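Local coordinates for transcriptional regulator (Actinomyces oris, PDB 5V8C), which acts as a LytR-Cps2A-Psr family phosphotransferase that mediates glycosylation of a protein anchored in the Gram-positive cell wall, at residues Y90-G93 / P94-V98; V178-S181 / Q182-A186. All coordinates share one frame; numbering follows the deposited sequence.

Interaction 1. Residues Y90-G93 / P94-V98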
loop_
_atom_site.group_PDB
_atom_site.type_symbol
_atom_site.label_atom_id
_atom_site.label_comp_id
_atom_site.label_asym_id
_atom_site.label_seq_id
_atom_site.Cartn_x
_atom_site.Cartn_y
_atom_site.Cartn_z
ATOM N N TYR A 90 3.944 6.689 11.144
ATOM C CA TYR A 90 2.607 6.305 11.600
ATOM C C TYR A 90 2.432 6.311 13.128
ATOM O O TYR A 90 1.305 6.496 13.604
ATOM C CB TYR A 90 2.167 4.952 11.001
ATOM C CG TYR A 90 0.670 4.749 11.110
ATOM C CD1 TYR A 90 -0.217 5.572 10.422
ATOM C CD2 TYR A 90 0.138 3.833 12.012
ATOM C CE1 TYR A 90 -1.591 5.463 10.597
ATOM C CE2 TYR A 90 -1.238 3.709 12.188
ATOM C CZ TYR A 90 -2.099 4.527 11.478
ATOM O OH TYR A 90 -3.456 4.409 11.642
ATOM N N VAL A 91 3.542 6.133 13.884
ATOM C CA VAL A 91 3.592 6.045 15.357
ATOM C C VAL A 91 2.786 7.157 16.079
ATOM O O VAL A 91 1.907 6.803 16.862
ATOM C CB VAL A 91 5.044 5.928 15.894
ATOM C CG1 VAL A 91 5.096 6.106 17.407
ATOM C CG2 VAL A 91 5.670 4.598 15.483
ATOM N N PRO A 92 3.001 8.473 15.846
ATOM C CA PRO A 92 2.166 9.464 16.538
ATOM C C PRO A 92 0.758 9.664 15.946
ATOM O O PRO A 92 -0.029 10.441 16.485
ATOM C CB PRO A 92 3.014 10.737 16.491
ATOM C CG PRO A 92 3.867 10.589 15.311
ATOM C CD PRO A 92 3.986 9.127 14.961
ATOM N N GLY A 93 0.443 8.952 14.864
ATOM C CA GLY A 93 -0.871 9.036 14.235
ATOM C C GLY A 93 -0.850 9.221 12.731
ATOM O O GLY A 93 0.134 9.722 12.185
ATOM N N PRO A 94 -1.959 8.863 12.035
ATOM C CA PRO A 94 -2.014 9.045 10.571
ATOM C C PRO A 94 -1.748 10.473 10.129
ATOM O O PRO A 94 -1.264 10.678 9.021
ATOM C CB PRO A 94 -3.444 8.637 10.216
ATOM C CG PRO A 94 -4.215 8.740 11.504
ATOM C CD PRO A 94 -3.225 8.305 12.544
ATOM N N GLN A 95 -2.059 11.455 10.993
ATOM C CA GLN A 95 -1.838 12.873 10.710
ATOM C C GLN A 95 -0.366 13.144 10.421
ATOM O O GLN A 95 -0.052 13.937 9.536
ATOM C CB GLN A 95 -2.340 13.753 11.867
ATOM C CG GLN A 95 -2.288 15.250 11.561
ATOM C CD GLN A 95 -3.177 15.638 10.403
ATOM O OE1 GLN A 95 -4.401 15.626 10.512
ATOM N NE2 GLN A 95 -2.585 15.979 9.266
ATOM N N ASN A 96 0.529 12.448 11.131
ATOM C CA ASN A 96 1.967 12.594 10.945
ATOM C C ASN A 96 2.432 12.016 9.618
ATOM O O ASN A 96 3.260 12.637 8.957
ATOM C CB ASN A 96 2.739 11.986 12.103
ATOM C CG ASN A 96 4.171 12.434 12.134
ATOM O OD1 ASN A 96 4.475 13.627 11.988
ATOM N ND2 ASN A 96 5.081 11.479 12.250
ATOM N N THR A 97 1.891 10.846 9.221
ATOM C CA THR A 97 2.181 10.209 7.927
ATOM C C THR A 97 1.682 11.095 6.772
ATOM O O THR A 97 2.428 11.316 5.816
ATOM C CB THR A 97 1.560 8.806 7.854
ATOM O OG1 THR A 97 1.951 8.068 9.007
ATOM C CG2 THR A 97 1.969 8.052 6.601
ATOM N N VAL A 98 0.439 11.613 6.880
ATOM C CA VAL A 98 -0.163 12.518 5.897
ATOM C C VAL A 98 0.725 13.782 5.749
ATOM O O VAL A 98 1.053 14.182 4.628
ATOM C CB VAL A 98 -1.642 12.844 6.272
ATOM C CG1 VAL A 98 -2.130 14.120 5.605
ATOM C CG2 VAL A 98 -2.568 11.682 5.925
#
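Tyr90 lays the CD1/CE1 side of its ring against the first turn of the helix, with CE1 3.7 Å from CB of Pro94. CG stands anti to the backbone N (chi1 -163°), which brings the CE1 corner obliquely against the proline. Thr97 lies at the edge of the same ring, near its plane, its OG1 3.6 Å from Tyr90 CD1. A van der Waals contact joins Pro92 to Asn96: CG of the proline sits 3.4 Å from ND2 of Asn96.

The backbone bonds come in sequence. A type I beta turn is closed by Gly93 N to Tyr90 O (2.9 Å), and Gly93 then becomes the N-cap, its O accepting Asn96 N at 2.9 Å from well above the carbonyl plane. With phi at 132°, Gly93 has a conformation suited to a residue without a CB. Pro94 follows as the first residue of the helix.

The polar ends turn back to the residue before the turn: Asn96 ND2 bonds to Thr89 O, and Thr97 OG1 to Thr89 OG1. Helix 94-105 starts against the central mixed sheet, where Tyr90 and Thr97 touch Leu26 of strand 23-28, and Tyr90 and Pro94 reach Thr114 and Leu112 of strand 111-115.

Interaction 2. Residues V178-S181 / Q182-A186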
loop_
_atom_site.group_PDB
_atom_site.type_symbol
_atom_site.label_atom_id
_atom_site.label_comp_id
_atom_site.label_asym_id
_atom_site.label_seq_id
_atom_site.Cartn_x
_atom_site.Cartn_y
_atom_site.Cartn_z
ATOM N N VAL A 178 17.991 -20.734 5.108
ATOM C CA VAL A 178 18.939 -19.641 5.198
ATOM C C VAL A 178 18.264 -18.263 5.122
ATOM O O VAL A 178 17.370 -18.035 4.305
ATOM C CB VAL A 178 20.043 -19.862 4.126
ATOM C CG1 VAL A 178 20.155 -18.704 3.142
ATOM C CG2 VAL A 178 21.381 -20.181 4.772
ATOM N N THR A 179 18.688 -17.360 6.011
ATOM C CA THR A 179 18.236 -15.974 6.033
ATOM C C THR A 179 19.122 -15.144 5.096
ATOM O O THR A 179 20.276 -15.500 4.834
ATOM C CB THR A 179 18.256 -15.403 7.461
ATOM O OG1 THR A 179 19.471 -15.780 8.113
ATOM C CG2 THR A 179 17.049 -15.836 8.284
ATOM N N MET A 180 18.579 -14.039 4.601
ATOM C CA MET A 180 19.299 -13.142 3.705
ATOM C C MET A 180 19.432 -11.733 4.315
ATOM O O MET A 180 18.908 -11.482 5.408
ATOM C CB MET A 180 18.638 -13.124 2.309
ATOM C CG MET A 180 17.117 -13.276 2.332
ATOM S SD MET A 180 16.428 -13.376 0.660
ATOM C CE MET A 180 14.756 -13.862 1.017
ATOM N N SER A 181 20.146 -10.826 3.620
ATOM C CA SER A 181 20.370 -9.441 4.050
ATOM C C SER A 181 19.056 -8.684 4.313
ATOM O O SER A 181 18.000 -9.091 3.820
ATOM C CB SER A 181 21.206 -8.700 3.011
ATOM O OG SER A 181 21.608 -7.424 3.481
ATOM N N GLN A 182 19.123 -7.589 5.093
ATOM C CA GLN A 182 17.954 -6.764 5.411
ATOM C C GLN A 182 17.358 -6.132 4.139
ATOM O O GLN A 182 16.134 -5.978 4.039
ATOM C CB GLN A 182 18.314 -5.685 6.446
ATOM C CG GLN A 182 17.561 -5.832 7.766
ATOM C CD GLN A 182 16.490 -4.782 7.951
ATOM O OE1 GLN A 182 16.579 -3.917 8.830
ATOM N NE2 GLN A 182 15.432 -4.853 7.151
ATOM N N ALA A 183 18.233 -5.792 3.164
ATOM C CA ALA A 183 17.849 -5.227 1.870
ATOM C C ALA A 183 17.141 -6.286 1.036
ATOM O O ALA A 183 16.150 -5.976 0.375
ATOM C CB ALA A 183 19.076 -4.716 1.127
ATOM N N ASP A 184 17.629 -7.542 1.098
ATOM C CA ASP A 184 17.033 -8.669 0.385
ATOM C C ASP A 184 15.581 -8.876 0.822
ATOM O O ASP A 184 14.697 -8.936 -0.029
ATOM C CB ASP A 184 17.863 -9.950 0.591
ATOM C CG ASP A 184 19.202 -9.975 -0.127
ATOM O OD1 ASP A 184 19.363 -9.222 -1.117
ATOM O OD2 ASP A 184 20.079 -10.779 0.277
ATOM N N GLY A 185 15.353 -8.878 2.135
ATOM C CA GLY A 185 14.035 -9.019 2.745
ATOM C C GLY A 185 13.098 -7.861 2.459
ATOM O O GLY A 185 11.893 -8.071 2.289
ATOM N N ALA A 186 13.637 -6.627 2.395
ATOM C CA ALA A 186 12.838 -5.442 2.068
ATOM C C ALA A 186 12.451 -5.453 0.588
ATOM O O ALA A 186 11.342 -5.032 0.251
ATOM C CB ALA A 186 13.604 -4.174 2.404
#
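Met180 and Asp184 cross obliquely, with CB, CG and SD of the methionine all near CB of the aspartate, while Asp184 OD2 points back to Ser181 N and Met180 CB. Met180 CB is 3.4 Å from Asp184 OD2, and further out SD comes to 3.7 Å from Asp184 CB, so the two side chains touch at more than one point. The methionine thus keeps its sulfur against the aspartate CB; its side chain also touches Pro169 and Arg188.

In Asp184, CG sits beside the backbone N and anti to the carbonyl carbon (chi1 -72°). That turns the carboxylate back toward the residues preceding the helix, where OD2 accepts a weak, bent hydrogen bond from Ser181 N (3.3 Å, 137° at the hydrogen). OD2 also lies 3.6 Å from CB of Ser181. With an alanine here, Ser181 N would probably be left without this acceptor, and a gap would be likely beside Met180 CB.

Ser181 keeps OG anti to its own nitrogen, turned to the Gln182 and Ala183 side, 3.0 Å from Gln182 N at an angle too poor for a bond. The straighter link is in the backbone: Gly185 N donates to Ser181 O at 3.1 Å and 164°.

Ser181 is the N-cap of helix 182-208, and an aspartate three residues on that reaches back to the N-cap amide supplies, weakly, one half of a capping box; the reciprocal bond, from Asp184 N to Ser181 OG, is not made.

Interactions 1 and 2 are two helix starts of one chain, following one another in sequence, both within the region that marks the LytR-Cps2A-Psr family. Their centres are 27 Å apart and their nearest atoms about 15 Å, so they do not touch. Interaction 1 opens helix 94-105 beside the central sheet; that helix carries Cys102, disulfide-bonded to Cys288. Interaction 2 leads from the edge strand 176-178 of the small antiparallel sheet into the long helix 182-208. A bound phosphate lies about 5 Å from the Gln182 side chain of interaction 2; the ion probably came from the crystallisation liquor. The cobalt ligands Ala1, His2 and His219 belong to neither.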